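Local atomic coordinates of putative uncharacterized protein PH0300 (Pyrococcus horikoshii, PDB entry 3VRH), a protein that catalyses the ATP-dependent 2-thiolation of 5-methyluridine at position 54 in the T loop of tRNA, a modification that stabilises tRNAs at high temperature. Residues R32-T37 / Y197-R202; Y41-K46 / G180-Q185; M139-Y144 / K293-F298; D159-L164 / N248-Y253. All blocks are in the same frame, centred on the assembly; numbering follows the deposited sequence.

Contact 1: residues R32-T37 / Y197-R202; sequences RKVSRT and YEVTER
E198 reaches from the loop before helix 201-211 to T37 on helix 23-40, the two side chains sliding past each other in opposite directions. Its CB lies 3.6 Å from T37 OG1, and CG, set anti to the carbonyl carbon (chi1 -57°), runs past the same hydroxyl. Beyond CG the chain is extended, and it ends with OE1 2.8 Å from T37 OG1, within hydrogen-bonding distance; OE2 makes a long, weak ion pair with R40. The hydroxyl is also 3.0 Å from K33 O, one turn back in its own helix, so its single proton has two acceptors within reach. A water donates to T37 OG1 and accepts from E198 N, adding a second polar link between the segments.

K33 runs alongside V199, with CD 4.0 Å from V199 CG1. Its NZ, also bonded to Y29 OH, gives a hydrogen bond to another water, which passes one on to E198 O at 2.6 Å. V34 CG2 also packs on V199 CG1 at 4.2 Å. The contact thus joins helix 23-40, whose first turn supplies H25 to the N-terminal zinc site, to the PP-loop domain, just ahead of T200, the N-cap of helix 201-211. With the lysine ammonium 6.8 Å from E198 OE2, attraction between these charges is probably modest, and the polar linkage rests on the threonine hydroxyl and the two waters.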
loop_
_atom_site.group_PDB
_atom_site.type_symbol
_atom_site.label_atom_id
_atom_site.label_comp_id
_atom_site.label_asym_id
_atom_site.label_seq_id
_atom_site.Cartn_x
_atom_site.Cartn_y
_atom_site.Cartn_z
ATOM N N ARG A 32 13.629 27.334 1.546
ATOM C CA ARG A 32 14.609 26.767 0.617
ATOM C C ARG A 32 14.153 25.432 0.040
ATOM O O ARG A 32 14.246 25.211 -1.166
ATOM C CB ARG A 32 15.953 26.569 1.308
ATOM C CG ARG A 32 16.678 27.850 1.608
ATOM C CD ARG A 32 17.898 27.589 2.482
ATOM N NE ARG A 32 18.671 28.806 2.705
ATOM C CZ ARG A 32 19.580 29.274 1.857
ATOM N NH1 ARG A 32 19.836 28.621 0.727
ATOM N NH2 ARG A 32 20.236 30.392 2.140
ATOM N N LYS A 33 13.671 24.541 0.901
ATOM C CA LYS A 33 13.175 23.244 0.433
ATOM C C LYS A 33 12.072 23.413 -0.619
ATOM O O LYS A 33 12.072 22.751 -1.653
ATOM C CB LYS A 33 12.659 22.413 1.599
ATOM C CG LYS A 33 12.330 20.969 1.226
ATOM C CD LYS A 33 12.442 20.058 2.451
ATOM C CE LYS A 33 13.374 18.861 2.199
ATOM N NZ LYS A 33 13.579 17.984 3.422
ATOM N N VAL A 34 11.138 24.321 -0.361
ATOM C CA VAL A 34 10.047 24.528 -1.302
ATOM C C VAL A 34 10.608 25.073 -2.618
ATOM O O VAL A 34 10.215 24.646 -3.706
ATOM C CB VAL A 34 8.971 25.485 -0.728
ATOM C CG1 VAL A 34 7.943 25.829 -1.788
ATOM C CG2 VAL A 34 8.286 24.845 0.485
ATOM N N SER A 35 11.538 26.011 -2.502
ATOM C CA SER A 35 12.218 26.546 -3.677
ATOM C C SER A 35 12.950 25.444 -4.463
ATOM O O SER A 35 12.892 25.389 -5.692
ATOM C CB SER A 35 13.204 27.620 -3.257
ATOM O OG SER A 35 13.802 28.146 -4.408
ATOM N N ARG A 36 13.624 24.562 -3.739
ATOM C CA ARG A 36 14.280 23.400 -4.350
ATOM C C ARG A 36 13.294 22.514 -5.099
ATOM O O ARG A 36 13.593 22.028 -6.188
ATOM C CB ARG A 36 15.037 22.597 -3.293
ATOM C CG ARG A 36 16.272 23.342 -2.772
ATOM C CD ARG A 36 16.801 22.802 -1.432
ATOM N NE ARG A 36 17.904 23.633 -0.938
ATOM C CZ ARG A 36 18.372 23.613 0.309
ATOM N NH1 ARG A 36 17.836 22.798 1.212
ATOM N NH2 ARG A 36 19.377 24.414 0.655
ATOM N N THR A 37 12.108 22.339 -4.527
ATOM C CA THR A 37 11.067 21.533 -5.156
ATOM C C THR A 37 10.558 22.140 -6.445
ATOM O O THR A 37 10.400 21.434 -7.441
ATOM C CB THR A 37 9.866 21.315 -4.217
ATOM O OG1 THR A 37 10.321 20.670 -3.028
ATOM C CG2 THR A 37 8.814 20.448 -4.887
ATOM N N TYR A 197 5.307 19.566 -2.084
ATOM C CA TYR A 197 5.501 18.131 -2.317
ATOM C C TYR A 197 6.491 17.439 -1.385
ATOM O O TYR A 197 6.295 16.280 -1.042
ATOM C CB TYR A 197 5.917 17.867 -3.771
ATOM C CG TYR A 197 5.579 16.470 -4.265
ATOM C CD1 TYR A 197 4.258 16.112 -4.548
ATOM C CD2 TYR A 197 6.581 15.519 -4.475
ATOM C CE1 TYR A 197 3.935 14.832 -4.997
ATOM C CE2 TYR A 197 6.276 14.242 -4.941
ATOM C CZ TYR A 197 4.949 13.897 -5.202
ATOM O OH TYR A 197 4.641 12.613 -5.666
ATOM N N GLU A 198 7.547 18.138 -0.977
ATOM C CA GLU A 198 8.634 17.473 -0.259
ATOM C C GLU A 198 8.752 17.858 1.206
ATOM O O GLU A 198 9.650 17.365 1.914
ATOM C CB GLU A 198 9.981 17.680 -0.968
ATOM C CG GLU A 198 9.979 17.202 -2.416
ATOM C CD GLU A 198 11.356 17.275 -3.049
ATOM O OE1 GLU A 198 11.697 18.336 -3.613
ATOM O OE2 GLU A 198 12.098 16.273 -2.972
ATOM N N VAL A 199 7.867 18.740 1.664
ATOM C CA VAL A 199 7.827 19.065 3.084
ATOM C C VAL A 199 6.783 18.172 3.762
ATOM O O VAL A 199 5.813 17.749 3.129
ATOM C CB VAL A 199 7.527 20.558 3.355
ATOM C CG1 VAL A 199 8.667 21.427 2.890
ATOM C CG2 VAL A 199 6.210 20.970 2.686
ATOM N N THR A 200 6.987 17.882 5.041
ATOM C CA THR A 200 6.085 17.005 5.767
ATOM C C THR A 200 4.949 17.821 6.378
ATOM O O THR A 200 5.036 19.046 6.480
ATOM C CB THR A 200 6.818 16.255 6.893
ATOM O OG1 THR A 200 7.224 17.197 7.893
ATOM C CG2 THR A 200 8.053 15.496 6.353
ATOM N N GLU A 201 3.886 17.139 6.781
ATOM C CA GLU A 201 2.749 17.804 7.385
ATOM C C GLU A 201 3.163 18.460 8.695
ATOM O O GLU A 201 2.717 19.554 9.035
ATOM C CB GLU A 201 1.577 16.836 7.599
ATOM C CG GLU A 201 0.351 17.552 8.168
ATOM C CD GLU A 201 -0.951 16.823 7.934
ATOM O OE1 GLU A 201 -0.934 15.659 7.476
ATOM O OE2 GLU A 201 -2.002 17.427 8.203
ATOM N N ARG A 202 4.042 17.781 9.412
ATOM C CA ARG A 202 4.603 18.292 10.651
ATOM C C ARG A 202 5.398 19.595 10.412
ATOM O O ARG A 202 5.305 20.551 11.191
ATOM C CB ARG A 202 5.489 17.193 11.219
ATOM C CG ARG A 202 6.298 17.533 12.407
ATOM C CD ARG A 202 7.397 16.470 12.541
ATOM N NE ARG A 202 8.298 16.838 13.612
ATOM C CZ ARG A 202 9.595 17.086 13.460
ATOM N NH1 ARG A 202 10.164 16.968 12.269
ATOM N NH2 ARG A 202 10.324 17.418 14.521
HETATM O O HOH W 1 10.869 17.560 4.152
HETATM O O HOH W 2 8.364 20.980 -1.107
#

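Contact 2: residues Y41-K46 / G180-Q185; sequences YKLLTK and GPILPQ
A Schellman motif ends helix 23-40, with K42 as its C-prime residue at positive phi and L43 N bonded to I38 O, and this turn sets Y41 and L43 against P181 and I182 at the start of the edge strand 182-183. P181 CG lies over one face of the Y41 ring in a CH-pi contact, 3.8 Å from the ring centroid and 16° off the normal. It is displaced toward the rim on the CB side, where CG and CD1 of the tyrosine are each 3.7 Å away. The side chains of Y41 and P181 cross at about a right angle; the tyrosine CG stands anti to its own carbonyl carbon (chi1 -63°). An alanine in place of Y41 would probably leave P181 CG without its aromatic face and open a gap beside the proline.

Next along the chain, L43 sends a single methyl, CD2, into the angle between P181 and I182. That methyl is 3.7 Å from I182 CB and 3.6 Å from P181 O. L43 also packs on V193, so the turn lies against the edge of the central sheet, where strand 182-183 runs beside strand 191-193. Contact between the two segments is apolar, while backbone polar groups find partners elsewhere: L43 O takes a bond from K191 NZ, and P181 pairs with K194. The join therefore depends on the fit of shapes and on the weak attraction of a proline CH for the tyrosine face.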
loop_
_atom_site.group_PDB
_atom_site.type_symbol
_atom_site.label_atom_id
_atom_site.label_comp_id
_atom_site.label_asym_id
_atom_site.label_seq_id
_atom_site.Cartn_x
_atom_site.Cartn_y
_atom_site.Cartn_z
ATOM N N TYR A 41 11.360 20.128 -10.212
ATOM C CA TYR A 41 10.273 19.627 -11.036
ATOM C C TYR A 41 9.787 20.655 -12.041
ATOM O O TYR A 41 8.804 20.418 -12.744
ATOM C CB TYR A 41 9.123 19.109 -10.162
ATOM C CG TYR A 41 9.532 17.930 -9.311
ATOM C CD1 TYR A 41 9.716 16.672 -9.878
ATOM C CD2 TYR A 41 9.754 18.074 -7.950
ATOM C CE1 TYR A 41 10.107 15.588 -9.110
ATOM C CE2 TYR A 41 10.137 16.989 -7.168
ATOM C CZ TYR A 41 10.320 15.754 -7.756
ATOM O OH TYR A 41 10.703 14.677 -6.988
ATOM N N LYS A 42 10.491 21.783 -12.118
ATOM C CA LYS A 42 10.151 22.866 -13.049
ATOM C C LYS A 42 8.668 23.252 -12.937
ATOM O O LYS A 42 7.960 23.369 -13.952
ATOM C CB LYS A 42 10.475 22.457 -14.494
ATOM C CG LYS A 42 11.771 21.687 -14.660
ATOM C CD LYS A 42 12.947 22.623 -14.807
ATOM C CE LYS A 42 13.495 22.578 -16.234
ATOM N NZ LYS A 42 14.407 23.732 -16.551
ATOM N N LEU A 43 8.207 23.439 -11.702
ATOM C CA LEU A 43 6.791 23.643 -11.427
ATOM C C LEU A 43 6.340 25.008 -11.875
ATOM O O LEU A 43 5.265 25.147 -12.451
ATOM C CB LEU A 43 6.512 23.511 -9.926
ATOM C CG LEU A 43 6.848 22.139 -9.354
ATOM C CD1 LEU A 43 6.559 22.114 -7.856
ATOM C CD2 LEU A 43 6.051 21.081 -10.096
ATOM N N LEU A 44 7.177 26.006 -11.601
ATOM C CA LEU A 44 6.809 27.407 -11.742
ATOM C C LEU A 44 7.991 28.245 -12.227
ATOM O O LEU A 44 9.151 27.895 -11.990
ATOM C CB LEU A 44 6.350 27.966 -10.386
ATOM C CG LEU A 44 5.093 27.346 -9.766
ATOM C CD1 LEU A 44 4.874 27.854 -8.348
ATOM C CD2 LEU A 44 3.871 27.634 -10.654
ATOM N N THR A 45 7.689 29.350 -12.902
ATOM C CA THR A 45 8.694 30.368 -13.180
ATOM C C THR A 45 8.184 31.711 -12.668
ATOM O O THR A 45 6.974 31.931 -12.551
ATOM C CB THR A 45 9.026 30.481 -14.685
ATOM O OG1 THR A 45 7.853 30.865 -15.416
ATOM C CG2 THR A 45 9.541 29.172 -15.230
ATOM N N LYS A 46 9.110 32.615 -12.378
ATOM C CA LYS A 46 8.758 33.866 -11.721
ATOM C C LYS A 46 7.888 34.802 -12.567
ATOM O O LYS A 46 7.358 35.792 -12.068
ATOM C CB LYS A 46 10.022 34.579 -11.263
ATOM C CG LYS A 46 9.896 35.201 -9.887
ATOM C CD LYS A 46 10.192 34.186 -8.811
ATOM C CE LYS A 46 11.464 34.565 -8.090
ATOM N NZ LYS A 46 11.933 33.456 -7.238
ATOM N N GLY A 180 1.944 12.709 -8.352
ATOM C CA GLY A 180 3.167 13.471 -8.526
ATOM C C GLY A 180 2.915 14.959 -8.381
ATOM O O GLY A 180 1.775 15.386 -8.237
ATOM N N PRO A 181 3.988 15.758 -8.433
ATOM C CA PRO A 181 3.948 17.185 -8.084
ATOM C C PRO A 181 3.395 18.088 -9.180
ATOM O O PRO A 181 3.210 19.294 -8.933
ATOM C CB PRO A 181 5.420 17.524 -7.829
ATOM C CG PRO A 181 6.183 16.572 -8.717
ATOM C CD PRO A 181 5.335 15.313 -8.840
ATOM N N ILE A 182 3.134 17.543 -10.362
ATOM C CA ILE A 182 2.707 18.388 -11.482
ATOM C C ILE A 182 1.754 17.718 -12.469
ATOM O O ILE A 182 1.948 16.569 -12.866
ATOM C CB ILE A 182 3.919 18.987 -12.249
ATOM C CG1 ILE A 182 3.437 19.913 -13.384
ATOM C CG2 ILE A 182 4.852 17.871 -12.749
ATOM C CD1 ILE A 182 4.534 20.687 -14.043
ATOM N N LEU A 183 0.701 18.442 -12.828
ATOM C CA LEU A 183 -0.197 18.046 -13.898
ATOM C C LEU A 183 -0.115 19.131 -14.973
ATOM O O LEU A 183 -0.693 20.211 -14.823
ATOM C CB LEU A 183 -1.629 17.896 -13.377
ATOM C CG LEU A 183 -1.863 16.903 -12.224
ATOM C CD1 LEU A 183 -3.161 17.212 -11.490
ATOM C CD2 LEU A 183 -1.878 15.447 -12.692
ATOM N N PRO A 184 0.635 18.857 -16.055
ATOM C CA PRO A 184 0.936 19.866 -17.080
ATOM C C PRO A 184 -0.320 20.418 -17.707
ATOM O O PRO A 184 -1.319 19.707 -17.775
ATOM C CB PRO A 184 1.733 19.080 -18.126
ATOM C CG PRO A 184 2.305 17.935 -17.369
ATOM C CD PRO A 184 1.273 17.564 -16.354
ATOM N N GLN A 185 -0.271 21.673 -18.143
ATOM C CA GLN A 185 -1.406 22.274 -18.830
ATOM C C GLN A 185 -1.812 21.408 -20.008
ATOM O O GLN A 185 -0.965 20.999 -20.799
ATOM C CB GLN A 185 -1.047 23.659 -19.340
ATOM C CG GLN A 185 -2.071 24.230 -20.310
ATOM C CD GLN A 185 -1.430 25.143 -21.322
ATOM O OE1 GLN A 185 -1.264 26.348 -21.080
ATOM N NE2 GLN A 185 -1.038 24.572 -22.462
#

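Contact 3: residues M139-Y144 / K293-F298; sequences MNKFAY and KKEINF
K141 NZ is gripped by three oxygens, two of them across the contact. It gives a hydrogen bond of 2.8 Å to I296 O, nearly along the C=O axis (161°), and forms a salt bridge of 2.9 Å with E295 OE1, met on the anti side and 22° out of the carboxylate plane. D145 OD2, one helical turn on, supplies the third oxygen and also accepts from F298 N. The other oxygen of E295 pairs with R276, beside C275 of the second zinc site, so the lysine ties that zinc-bearing C-terminal region to helix 127-145, which packs on the central sheet of the PP-loop domain. The aliphatic part of K141 crosses F298 at about a right angle, with CG in the plane of the ring at its edge, 3.8 Å from CD2. I296 CG2 lies 3.5 Å above one face of the F298 ring, offset toward the rim. On the inner side, F142 CD2 packs 3.6 Å from F298 CB, while F142 CE2 lies 3.5 Å from F298 O.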
loop_
_atom_site.group_PDB
_atom_site.type_symbol
_atom_site.label_atom_id
_atom_site.label_comp_id
_atom_site.label_asym_id
_atom_site.label_seq_id
_atom_site.Cartn_x
_atom_site.Cartn_y
_atom_site.Cartn_z
ATOM N N MET A 139 -12.055 25.788 -9.397
ATOM C CA MET A 139 -10.665 26.228 -9.344
ATOM C C MET A 139 -10.131 26.337 -10.758
ATOM O O MET A 139 -9.492 27.321 -11.118
ATOM C CB MET A 139 -9.770 25.242 -8.579
ATOM C CG MET A 139 -9.906 25.251 -7.070
ATOM S SD MET A 139 -9.119 23.755 -6.427
ATOM C CE MET A 139 -7.481 23.954 -7.101
ATOM N N ASN A 140 -10.391 25.304 -11.551
ATOM C CA ASN A 140 -9.867 25.277 -12.896
ATOM C C ASN A 140 -10.537 26.288 -13.818
ATOM O O ASN A 140 -9.856 26.982 -14.540
ATOM C CB ASN A 140 -9.925 23.871 -13.495
ATOM C CG ASN A 140 -9.347 23.827 -14.900
ATOM O OD1 ASN A 140 -8.139 23.920 -15.096
ATOM N ND2 ASN A 140 -10.212 23.693 -15.875
ATOM N N LYS A 141 -11.863 26.369 -13.798
ATOM C CA LYS A 141 -12.541 27.321 -14.674
ATOM C C LYS A 141 -12.261 28.777 -14.292
ATOM O O LYS A 141 -12.234 29.647 -15.161
ATOM C CB LYS A 141 -14.052 27.068 -14.755
ATOM C CG LYS A 141 -14.719 27.882 -15.870
ATOM C CD LYS A 141 -16.105 27.381 -16.238
ATOM C CE LYS A 141 -16.510 27.906 -17.615
ATOM N NZ LYS A 141 -16.164 29.362 -17.766
ATOM N N PHE A 142 -12.026 29.031 -13.005
ATOM C CA PHE A 142 -11.679 30.370 -12.540
ATOM C C PHE A 142 -10.287 30.732 -13.005
ATOM O O PHE A 142 -10.033 31.861 -13.419
ATOM C CB PHE A 142 -11.744 30.474 -11.008
ATOM C CG PHE A 142 -11.523 31.869 -10.496
ATOM C CD1 PHE A 142 -10.241 32.360 -10.304
ATOM C CD2 PHE A 142 -12.604 32.703 -10.239
ATOM C CE1 PHE A 142 -10.041 33.645 -9.855
ATOM C CE2 PHE A 142 -12.401 33.983 -9.785
ATOM C CZ PHE A 142 -11.118 34.452 -9.596
ATOM N N ALA A 143 -9.371 29.773 -12.908
ATOM C CA ALA A 143 -8.008 29.993 -13.368
ATOM C C ALA A 143 -8.023 30.250 -14.868
ATOM O O ALA A 143 -7.298 31.100 -15.372
ATOM C CB ALA A 143 -7.141 28.774 -13.063
ATOM N N TYR A 144 -8.866 29.505 -15.563
ATOM C CA TYR A 144 -8.909 29.546 -17.017
ATOM C C TYR A 144 -9.517 30.860 -17.505
ATOM O O TYR A 144 -8.892 31.584 -18.283
ATOM C CB TYR A 144 -9.683 28.342 -17.556
ATOM C CG TYR A 144 -10.069 28.456 -19.013
ATOM C CD1 TYR A 144 -9.105 28.437 -20.011
ATOM C CD2 TYR A 144 -11.409 28.582 -19.390
ATOM C CE1 TYR A 144 -9.458 28.553 -21.350
ATOM C CE2 TYR A 144 -11.774 28.694 -20.725
ATOM C CZ TYR A 144 -10.794 28.675 -21.700
ATOM O OH TYR A 144 -11.157 28.786 -23.025
ATOM N N LYS A 293 -27.623 24.420 -17.538
ATOM C CA LYS A 293 -27.902 24.605 -18.951
ATOM C C LYS A 293 -27.035 25.731 -19.498
ATOM O O LYS A 293 -26.963 25.943 -20.716
ATOM C CB LYS A 293 -29.390 24.914 -19.169
ATOM C CG LYS A 293 -30.356 23.882 -18.576
ATOM C CD LYS A 293 -30.345 22.561 -19.342
ATOM C CE LYS A 293 -31.469 21.641 -18.859
ATOM N NZ LYS A 293 -31.821 20.566 -19.841
ATOM N N LYS A 294 -26.370 26.453 -18.599
ATOM C CA LYS A 294 -25.583 27.616 -19.007
ATOM C C LYS A 294 -24.196 27.661 -18.370
ATOM O O LYS A 294 -23.991 27.139 -17.272
ATOM C CB LYS A 294 -26.360 28.908 -18.736
ATOM C CG LYS A 294 -27.551 29.085 -19.674
ATOM C CD LYS A 294 -28.446 30.234 -19.264
ATOM C CE LYS A 294 -29.727 30.234 -20.095
ATOM N NZ LYS A 294 -30.736 31.219 -19.604
ATOM N N GLU A 295 -23.256 28.282 -19.074
ATOM C CA GLU A 295 -21.875 28.369 -18.628
ATOM C C GLU A 295 -21.753 29.362 -17.480
ATOM O O GLU A 295 -22.512 30.318 -17.409
ATOM C CB GLU A 295 -20.970 28.791 -19.786
ATOM C CG GLU A 295 -19.493 28.788 -19.430
ATOM C CD GLU A 295 -18.598 29.257 -20.553
ATOM O OE1 GLU A 295 -17.525 29.828 -20.252
ATOM O OE2 GLU A 295 -18.958 29.049 -21.732
ATOM N N ILE A 296 -20.819 29.126 -16.562
ATOM C CA ILE A 296 -20.537 30.115 -15.531
ATOM C C ILE A 296 -19.302 30.903 -15.910
ATOM O O ILE A 296 -18.250 30.328 -16.226
ATOM C CB ILE A 296 -20.338 29.484 -14.154
ATOM C CG1 ILE A 296 -21.569 28.666 -13.772
ATOM C CG2 ILE A 296 -20.076 30.560 -13.122
ATOM C CD1 ILE A 296 -21.338 27.747 -12.619
ATOM N N ASN A 297 -19.437 32.224 -15.894
ATOM C CA ASN A 297 -18.339 33.105 -16.260
ATOM C C ASN A 297 -17.625 33.564 -15.002
ATOM O O ASN A 297 -18.184 34.337 -14.234
ATOM C CB ASN A 297 -18.885 34.311 -17.022
ATOM C CG ASN A 297 -17.802 35.093 -17.727
ATOM O OD1 ASN A 297 -16.612 34.884 -17.492
ATOM N ND2 ASN A 297 -18.213 36.003 -18.607
ATOM N N PHE A 298 -16.399 33.086 -14.785
ATOM C CA PHE A 298 -15.659 33.434 -13.567
ATOM C C PHE A 298 -14.721 34.616 -13.734
ATOM O O PHE A 298 -13.996 34.976 -12.797
ATOM C CB PHE A 298 -14.896 32.236 -13.007
ATOM C CG PHE A 298 -15.780 31.200 -12.389
ATOM C CD1 PHE A 298 -16.369 31.426 -11.157
ATOM C CD2 PHE A 298 -16.020 30.006 -13.033
ATOM C CE1 PHE A 298 -17.175 30.482 -10.588
ATOM C CE2 PHE A 298 -16.830 29.051 -12.465
ATOM C CZ PHE A 298 -17.408 29.285 -11.244
#

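Contact 4: residues D159-L164 / N248-Y253; sequences DEASFL and NFVRGY
The Y253 ring carries L164 CD2 on one face, 3.4 Å from the centroid and 6° off the normal, a CH-pi contact almost exactly over the centre. The F249 ring instead meets A161 O at its edge, in plane, with CE2 3.6 Å from that carbonyl oxygen, and L164 CB lies 3.7 Å from the same CE2. L164 therefore sits between the two aromatic residues: its CG is anti to the carbonyl carbon, CD2 rests over the tyrosine face, and CD1 lies 3.5 Å from Y253 CG.

Helices 157-169 and 245-256 cross here at 70°, their axes 9.7 Å apart at closest approach. The first carries D159 of the bicine pocket; the second reaches the dimer interface, where the F249 ring meets that of W171 of the second subunit. V250 CG2 packs on A161 CB, L164 CD1 and E160 CG. The E160 chain bends at chi2, and its OE2 comes obliquely to the Y253 ring, with the carboxylate and ring planes 76° apart. OE2 is buried but satisfied, accepting from Y197 OH and G180 N. An alanine at Y253 would probably leave L164 CD2 facing a gap and L176 O without the tyrosine hydroxyl to which it is bonded. At the far side of helix 157-169, S162 packs on L235 of helix 228-241.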
loop_
_atom_site.group_PDB
_atom_site.type_symbol
_atom_site.label_atom_id
_atom_site.label_comp_id
_atom_site.label_asym_id
_atom_site.label_seq_id
_atom_site.Cartn_x
_atom_site.Cartn_y
_atom_site.Cartn_z
ATOM N N ASP A 159 0.253 14.078 2.533
ATOM C CA ASP A 159 -0.916 13.966 1.661
ATOM C C ASP A 159 -0.683 13.016 0.499
ATOM O O ASP A 159 -1.507 12.129 0.254
ATOM C CB ASP A 159 -1.345 15.337 1.139
ATOM C CG ASP A 159 -1.688 16.284 2.262
ATOM O OD1 ASP A 159 -2.389 15.822 3.181
ATOM O OD2 ASP A 159 -1.227 17.451 2.257
ATOM N N GLU A 160 0.420 13.206 -0.229
ATOM C CA GLU A 160 0.737 12.327 -1.353
ATOM C C GLU A 160 0.831 10.858 -0.891
ATOM O O GLU A 160 0.274 9.970 -1.526
ATOM C CB GLU A 160 2.041 12.747 -2.041
ATOM C CG GLU A 160 2.421 11.892 -3.288
ATOM C CD GLU A 160 1.623 12.260 -4.553
ATOM O OE1 GLU A 160 0.509 12.813 -4.419
ATOM O OE2 GLU A 160 2.118 12.009 -5.682
ATOM N N ALA A 161 1.509 10.630 0.234
ATOM C CA ALA A 161 1.721 9.284 0.754
ATOM C C ALA A 161 0.393 8.593 1.099
ATOM O O ALA A 161 0.149 7.456 0.681
ATOM C CB ALA A 161 2.653 9.312 1.974
ATOM N N SER A 162 -0.456 9.298 1.843
ATOM C CA SER A 162 -1.765 8.784 2.240
ATOM C C SER A 162 -2.721 8.582 1.058
ATOM O O SER A 162 -3.451 7.596 1.009
ATOM C CB SER A 162 -2.407 9.700 3.284
ATOM O OG SER A 162 -2.772 10.923 2.699
ATOM N N PHE A 163 -2.712 9.524 0.119
ATOM C CA PHE A 163 -3.468 9.395 -1.121
ATOM C C PHE A 163 -2.982 8.170 -1.875
ATOM O O PHE A 163 -3.790 7.381 -2.355
ATOM C CB PHE A 163 -3.364 10.692 -1.958
ATOM C CG PHE A 163 -3.402 10.488 -3.473
ATOM C CD1 PHE A 163 -4.575 10.715 -4.193
ATOM C CD2 PHE A 163 -2.248 10.133 -4.181
ATOM C CE1 PHE A 163 -4.601 10.549 -5.591
ATOM C CE2 PHE A 163 -2.271 9.945 -5.564
ATOM C CZ PHE A 163 -3.447 10.156 -6.269
ATOM N N LEU A 164 -1.659 8.014 -1.975
ATOM C CA LEU A 164 -1.082 6.822 -2.605
ATOM C C LEU A 164 -1.521 5.513 -1.926
ATOM O O LEU A 164 -1.946 4.601 -2.594
ATOM C CB LEU A 164 0.441 6.872 -2.658
ATOM C CG LEU A 164 1.063 7.743 -3.750
ATOM C CD1 LEU A 164 2.584 7.755 -3.625
ATOM C CD2 LEU A 164 0.633 7.263 -5.124
ATOM N N ASN A 248 10.515 7.162 1.041
ATOM C CA ASN A 248 10.896 6.020 0.218
ATOM C C ASN A 248 9.725 5.533 -0.640
ATOM O O ASN A 248 9.879 5.260 -1.826
ATOM C CB ASN A 248 11.447 4.908 1.123
ATOM C CG ASN A 248 11.918 3.697 0.349
ATOM O OD1 ASN A 248 12.769 3.796 -0.533
ATOM N ND2 ASN A 248 11.373 2.542 0.689
ATOM N N PHE A 249 8.549 5.462 -0.023
ATOM C CA PHE A 249 7.312 5.105 -0.718
ATOM C C PHE A 249 7.016 6.024 -1.899
ATOM O O PHE A 249 6.711 5.554 -3.009
ATOM C CB PHE A 249 6.156 5.156 0.287
ATOM C CG PHE A 249 4.845 4.665 -0.250
ATOM C CD1 PHE A 249 4.788 3.555 -1.099
ATOM C CD2 PHE A 249 3.647 5.286 0.130
ATOM C CE1 PHE A 249 3.578 3.089 -1.561
ATOM C CE2 PHE A 249 2.415 4.816 -0.347
ATOM C CZ PHE A 249 2.390 3.713 -1.184
ATOM N N VAL A 250 7.101 7.339 -1.675
ATOM C CA VAL A 250 6.756 8.293 -2.732
ATOM C C VAL A 250 7.800 8.273 -3.841
ATOM O O VAL A 250 7.466 8.333 -5.015
ATOM C CB VAL A 250 6.587 9.724 -2.183
ATOM C CG1 VAL A 250 6.515 10.738 -3.320
ATOM C CG2 VAL A 250 5.346 9.808 -1.288
ATOM N N ARG A 251 9.068 8.188 -3.452
ATOM C CA ARG A 251 10.166 8.109 -4.412
ATOM C C ARG A 251 9.982 6.887 -5.298
ATOM O O ARG A 251 10.043 6.977 -6.530
ATOM C CB ARG A 251 11.501 8.050 -3.664
ATOM C CG ARG A 251 12.742 7.790 -4.529
ATOM C CD ARG A 251 13.995 7.582 -3.632
ATOM N NE ARG A 251 15.191 7.273 -4.406
ATOM C CZ ARG A 251 16.331 6.801 -3.894
ATOM N NH1 ARG A 251 17.363 6.552 -4.698
ATOM N NH2 ARG A 251 16.446 6.562 -2.587
ATOM N N GLY A 252 9.707 5.747 -4.677
ATOM C CA GLY A 252 9.476 4.545 -5.450
ATOM C C GLY A 252 8.312 4.753 -6.398
ATOM O O GLY A 252 8.360 4.343 -7.546
ATOM N N TYR A 253 7.265 5.406 -5.915
ATOM C CA TYR A 253 6.072 5.636 -6.726
ATOM C C TYR A 253 6.351 6.452 -7.993
ATOM O O TYR A 253 5.810 6.154 -9.071
ATOM C CB TYR A 253 4.979 6.342 -5.915
ATOM C CG TYR A 253 3.891 6.904 -6.804
ATOM C CD1 TYR A 253 3.008 6.062 -7.461
ATOM C CD2 TYR A 253 3.765 8.272 -6.999
ATOM C CE1 TYR A 253 2.024 6.561 -8.288
ATOM C CE2 TYR A 253 2.783 8.782 -7.803
ATOM C CZ TYR A 253 1.914 7.927 -8.448
ATOM O OH TYR A 253 0.935 8.449 -9.265
#

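Overall arrangement
From the N terminus, contact 1 opens on helix 23-40 and contact 2 in the turn just after it. Contact 3 opens on helix 127-145 and contact 4 on helix 157-169 before either earlier loop has closed. Contact 2 closes first, at the edge strand, and so nests inside contact 1, which closes at the start of helix 201-211. Contact 4 closes next, on helix 245-256, nested inside contact 3, whose loop ends beyond the second zinc site. Each of the first two crosses each of the last two. Contacts 1, 2 and 4 touch one another; contact 3 stands apart, its centre about 31 Å from that of contact 1, on the opposite side of the chain's centre.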